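Local coordinates for hypothetical protein PG0816 (Porphyromonas gingivalis, PDB 2APL) that is of unknown function and belongs to the DUF1896 family, folding as a single, largely helical chain without beta strands, at residues A36-A48 against A58-L70. Numbering follows the deposited sequence.
Sequences ARSDEALTAYCDA and AESMASEVLYQGL
Tyr45 lays the CD1 side of its ring against Ala58, whose CB sits 3.5 Å from Tyr45 CD1 in an oblique approach, while the backbone of Glu59 meets the ring near its plane, at the edge. CG stands anti to the Tyr45 backbone N (chi1 176°), which sets the ring beside Ala58 and Glu59, in the first turns of helix 55-67; beyond it, OH is hydrogen-bonded to His55. One turn further along 36-48, the methyl of Ala48 also abuts Ala58 (CB to CB 3.6 Å), and the selenium of Met61, a selenomethionine, touches the same methyl, SE to Ala48 CB 3.8 Å. Towards the middle, the Ala62 methyl fits between Ala41 and Tyr45, with its CB 3.3 Å from Ala41 O. Ala44 packs on Ala62 and on CG2 of Val65. These small residues let the axes come within 8.1 Å of each other at an angle of 154°, forming an antiparallel helical hairpin between helices 31-51 and 55-67, joined by a short connection. Helix 3-23 covers part of the same interface, Phe12 touching Ala62 and Leu16 touching Arg37. At the other end, Leu66 turns CD1 back onto the Ala41 methyl (CD1 to CB 3.5 Å). Arg37, bent at chi2 and chi3, brings NH1 to the carbonyls at and just beyond the last turn of helix 55-67. Arg37 NH1 donates to Leu66 O and to Gln68 O, both at 2.9 Å; the first oxygen lies in the guanidinium plane but is approached from above its carbonyl plane, whereas the second is met on a lone pair. A water bridges NH2 to Gln68 O, so Gln68 O, within the type II turn from Tyr67 to Leu70, is held once directly by NH1 and once through the water, and the guanidinium's positive charge probably complements the helix dipole.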
loop_
_atom_site.group_PDB
_atom_site.type_symbol
_atom_site.label_atom_id
_atom_site.label_comp_id
_atom_site.label_asym_id
_atom_site.label_seq_id
_atom_site.Cartn_x
_atom_site.Cartn_y
_atom_site.Cartn_z
ATOM N N ALA A 36 -8.447 -14.050 -3.850
ATOM C CA ALA A 36 -9.053 -13.610 -5.100
ATOM C C ALA A 36 -8.037 -12.937 -6.026
ATOM O O ALA A 36 -8.029 -13.204 -7.218
ATOM C CB ALA A 36 -10.170 -12.731 -4.820
ATOM N N ARG A 37 -7.182 -12.076 -5.479
ATOM C CA ARG A 37 -6.179 -11.411 -6.283
ATOM C C ARG A 37 -5.056 -12.385 -6.792
ATOM O O ARG A 37 -4.639 -12.310 -7.959
ATOM C CB ARG A 37 -5.583 -10.233 -5.494
ATOM C CG ARG A 37 -4.539 -9.417 -6.245
ATOM C CD ARG A 37 -5.150 -8.844 -7.534
ATOM N NE ARG A 37 -6.167 -7.820 -7.343
ATOM C CZ ARG A 37 -5.918 -6.522 -7.212
ATOM N NH1 ARG A 37 -4.663 -6.063 -7.155
ATOM N NH2 ARG A 37 -6.940 -5.680 -7.122
ATOM N N SER A 38 -4.627 -13.309 -5.955
ATOM C CA SER A 38 -3.689 -14.340 -6.390
ATOM C C SER A 38 -4.248 -15.222 -7.551
ATOM O O SER A 38 -3.509 -15.543 -8.481
ATOM C CB SER A 38 -3.243 -15.185 -5.195
ATOM O OG SER A 38 -2.607 -14.314 -4.237
ATOM N N ASP A 39 -5.521 -15.633 -7.436
ATOM C CA ASP A 39 -6.265 -16.322 -8.485
ATOM C C ASP A 39 -6.305 -15.512 -9.794
ATOM O O ASP A 39 -6.060 -16.072 -10.872
ATOM C CB ASP A 39 -7.723 -16.579 -8.048
ATOM C CG ASP A 39 -7.878 -17.783 -7.114
ATOM O OD1 ASP A 39 -6.857 -18.430 -6.806
ATOM O OD2 ASP A 39 -9.046 -18.103 -6.693
ATOM N N GLU A 40 -6.603 -14.205 -9.703
ATOM C CA GLU A 40 -6.550 -13.347 -10.880
ATOM C C GLU A 40 -5.188 -13.295 -11.567
ATOM O O GLU A 40 -5.133 -13.247 -12.823
ATOM C CB GLU A 40 -6.953 -11.880 -10.585
ATOM C CG GLU A 40 -8.309 -11.681 -10.061
ATOM C CD GLU A 40 -8.565 -10.228 -9.668
ATOM O OE1 GLU A 40 -8.027 -9.249 -10.323
ATOM O OE2 GLU A 40 -9.350 -10.083 -8.702
ATOM N N ALA A 41 -4.114 -13.146 -10.772
ATOM C CA ALA A 41 -2.765 -13.123 -11.325
ATOM C C ALA A 41 -2.423 -14.450 -12.045
ATOM O O ALA A 41 -1.878 -14.459 -13.155
ATOM C CB ALA A 41 -1.713 -12.850 -10.210
ATOM N N LEU A 42 -2.754 -15.563 -11.406
ATOM C CA LEU A 42 -2.638 -16.856 -12.060
ATOM C C LEU A 42 -3.347 -16.989 -13.410
ATOM O O LEU A 42 -2.746 -17.464 -14.370
ATOM C CB LEU A 42 -3.020 -18.000 -11.132
ATOM C CG LEU A 42 -2.867 -19.365 -11.817
ATOM C CD1 LEU A 42 -1.413 -19.831 -11.874
ATOM C CD2 LEU A 42 -3.783 -20.363 -11.115
ATOM N N THR A 43 -4.606 -16.580 -13.494
ATOM C CA THR A 43 -5.327 -16.549 -14.760
ATOM C C THR A 43 -4.604 -15.719 -15.809
ATOM O O THR A 43 -4.574 -16.120 -16.994
ATOM C CB THR A 43 -6.788 -15.985 -14.539
ATOM O OG1 THR A 43 -7.447 -16.850 -13.607
ATOM C CG2 THR A 43 -7.603 -15.886 -15.832
ATOM N N ALA A 44 -4.085 -14.545 -15.413
ATOM C CA ALA A 44 -3.326 -13.692 -16.338
ATOM C C ALA A 44 -2.062 -14.422 -16.856
ATOM O O ALA A 44 -1.733 -14.364 -18.047
ATOM C CB ALA A 44 -2.936 -12.360 -15.674
ATOM N N TYR A 45 -1.375 -15.075 -15.944
ATOM C CA TYR A 45 -0.197 -15.881 -16.273
ATOM C C TYR A 45 -0.536 -17.032 -17.252
ATOM O O TYR A 45 0.064 -17.161 -18.323
ATOM C CB TYR A 45 0.447 -16.441 -14.999
ATOM C CG TYR A 45 1.626 -17.363 -15.299
ATOM C CD1 TYR A 45 2.911 -16.864 -15.418
ATOM C CD2 TYR A 45 1.432 -18.707 -15.514
ATOM C CE1 TYR A 45 3.983 -17.726 -15.781
ATOM C CE2 TYR A 45 2.480 -19.556 -15.880
ATOM C CZ TYR A 45 3.752 -19.048 -15.985
ATOM O OH TYR A 45 4.812 -19.889 -16.291
ATOM N N CYS A 46 -1.529 -17.836 -16.888
ATOM C CA CYS A 46 -1.942 -18.966 -17.724
ATOM C C CYS A 46 -2.452 -18.481 -19.110
ATOM O O CYS A 46 -2.099 -19.053 -20.158
ATOM C CB CYS A 46 -2.984 -19.792 -16.991
ATOM S SG CYS A 46 -2.364 -20.571 -15.558
ATOM N N ASP A 47 -3.207 -17.377 -19.132
ATOM C CA ASP A 47 -3.637 -16.774 -20.407
ATOM C C ASP A 47 -2.465 -16.376 -21.270
ATOM O O ASP A 47 -2.433 -16.670 -22.478
ATOM C CB ASP A 47 -4.548 -15.535 -20.226
ATOM C CG ASP A 47 -5.974 -15.885 -19.774
ATOM O OD1 ASP A 47 -6.327 -17.091 -19.722
ATOM O OD2 ASP A 47 -6.735 -14.923 -19.462
ATOM N N ALA A 48 -1.509 -15.666 -20.675
ATOM C CA ALA A 48 -0.348 -15.192 -21.422
ATOM C C ALA A 48 0.432 -16.362 -22.040
ATOM O O ALA A 48 0.722 -16.361 -23.253
ATOM C CB ALA A 48 0.557 -14.351 -20.548
ATOM N N ALA A 58 4.989 -13.638 -19.031
ATOM C CA ALA A 58 3.712 -13.980 -18.409
ATOM C C ALA A 58 3.740 -13.594 -16.899
ATOM O O ALA A 58 2.774 -13.010 -16.359
ATOM C CB ALA A 58 3.374 -15.522 -18.616
ATOM N N GLU A 59 4.865 -13.894 -16.238
ATOM C CA GLU A 59 5.030 -13.574 -14.838
ATOM C C GLU A 59 5.025 -12.066 -14.568
ATOM O O GLU A 59 4.493 -11.607 -13.544
ATOM C CB GLU A 59 6.319 -14.195 -14.306
ATOM C CG GLU A 59 6.067 -14.887 -12.990
ATOM C CD GLU A 59 7.165 -15.865 -12.550
ATOM O OE1 GLU A 59 8.362 -15.458 -12.544
ATOM O OE2 GLU A 59 6.801 -17.017 -12.172
ATOM N N SER A 60 5.656 -11.331 -15.470
ATOM C CA SER A 60 5.745 -9.875 -15.398
ATOM C C SER A 60 4.353 -9.258 -15.506
ATOM O O SER A 60 3.946 -8.461 -14.670
ATOM C CB SER A 60 6.632 -9.373 -16.534
ATOM O OG SER A 60 6.767 -7.960 -16.502
HETATM N N MSE A 61 3.605 -9.646 -16.527
HETATM C CA MSE A 61 2.276 -9.079 -16.648
HETATM C C MSE A 61 1.295 -9.575 -15.551
HETATM O O MSE A 61 0.440 -8.825 -15.137
HETATM C CB MSE A 61 1.737 -9.216 -18.084
HETATM C CG MSE A 61 1.171 -10.565 -18.411
HETATM SE SE MSE A 61 0.720 -10.606 -20.382
HETATM C CE MSE A 61 2.608 -10.852 -21.120
ATOM N N ALA A 62 1.417 -10.823 -15.105
ATOM C CA ALA A 62 0.681 -11.315 -13.923
ATOM C C ALA A 62 0.991 -10.525 -12.617
ATOM O O ALA A 62 0.099 -10.305 -11.786
ATOM C CB ALA A 62 0.948 -12.774 -13.700
ATOM N N SER A 63 2.259 -10.141 -12.439
ATOM C CA SER A 63 2.654 -9.305 -11.327
ATOM C C SER A 63 2.027 -7.917 -11.401
ATOM O O SER A 63 1.635 -7.394 -10.358
ATOM C CB SER A 63 4.171 -9.239 -11.230
ATOM O OG SER A 63 4.609 -10.559 -10.920
ATOM N N GLU A 64 1.879 -7.353 -12.617
ATOM C CA GLU A 64 1.204 -6.039 -12.775
ATOM C C GLU A 64 -0.257 -6.170 -12.331
ATOM O O GLU A 64 -0.782 -5.262 -11.656
ATOM C CB GLU A 64 1.259 -5.530 -14.229
ATOM C CG GLU A 64 2.660 -5.603 -14.831
ATOM C CD GLU A 64 3.332 -4.260 -15.002
ATOM O OE1 GLU A 64 3.325 -3.463 -14.013
ATOM O OE2 GLU A 64 3.874 -4.004 -16.125
ATOM N N VAL A 65 -0.880 -7.321 -12.673
ATOM C CA VAL A 65 -2.238 -7.686 -12.225
ATOM C C VAL A 65 -2.318 -7.814 -10.684
ATOM O O VAL A 65 -3.221 -7.254 -10.002
ATOM C CB VAL A 65 -2.728 -9.007 -12.935
ATOM C CG1 VAL A 65 -4.075 -9.481 -12.390
ATOM C CG2 VAL A 65 -2.950 -8.688 -14.491
ATOM N N LEU A 66 -1.351 -8.539 -10.160
ATOM C CA LEU A 66 -1.263 -8.736 -8.711
ATOM C C LEU A 66 -1.304 -7.408 -7.922
ATOM O O LEU A 66 -2.020 -7.279 -6.928
ATOM C CB LEU A 66 0.027 -9.502 -8.423
ATOM C CG LEU A 66 0.133 -10.226 -7.090
ATOM C CD1 LEU A 66 -0.868 -11.420 -7.125
ATOM C CD2 LEU A 66 1.599 -10.686 -6.860
ATOM N N TYR A 67 -0.540 -6.426 -8.398
ATOM C CA TYR A 67 -0.293 -5.156 -7.712
ATOM C C TYR A 67 -1.182 -4.001 -8.120
ATOM O O TYR A 67 -1.113 -2.906 -7.524
ATOM C CB TYR A 67 1.175 -4.751 -7.904
ATOM C CG TYR A 67 2.198 -5.704 -7.274
ATOM C CD1 TYR A 67 2.018 -6.222 -5.986
ATOM C CD2 TYR A 67 3.345 -6.083 -7.977
ATOM C CE1 TYR A 67 2.965 -7.112 -5.410
ATOM C CE2 TYR A 67 4.290 -6.971 -7.413
ATOM C CZ TYR A 67 4.103 -7.439 -6.117
ATOM O OH TYR A 67 5.052 -8.279 -5.570
ATOM N N GLN A 68 -2.016 -4.246 -9.126
ATOM C CA GLN A 68 -2.931 -3.261 -9.666
ATOM C C GLN A 68 -3.753 -2.537 -8.568
ATOM O O GLN A 68 -4.398 -3.193 -7.758
ATOM C CB GLN A 68 -3.872 -4.000 -10.632
ATOM C CG GLN A 68 -5.246 -3.457 -10.663
ATOM C CD GLN A 68 -5.234 -2.263 -11.463
ATOM O OE1 GLN A 68 -4.520 -2.234 -12.476
ATOM N NE2 GLN A 68 -5.976 -1.213 -11.033
ATOM N N GLY A 69 -3.737 -1.198 -8.592
ATOM C CA GLY A 69 -4.496 -0.350 -7.627
ATOM C C GLY A 69 -3.890 -0.382 -6.234
ATOM O O GLY A 69 -4.431 0.201 -5.315
ATOM N N LEU A 70 -2.763 -1.065 -6.059
ATOM C CA LEU A 70 -2.091 -1.101 -4.774
ATOM C C LEU A 70 -0.746 -0.359 -4.801
ATOM O O LEU A 70 0.061 -0.532 -3.922
ATOM C CB LEU A 70 -1.856 -2.543 -4.324
ATOM C CG LEU A 70 -3.108 -3.399 -4.069
ATOM C CD1 LEU A 70 -2.601 -4.825 -3.883
ATOM C CD2 LEU A 70 -3.906 -2.876 -2.818
HETATM O O HOH W 1 -6.726 -2.933 -6.151
#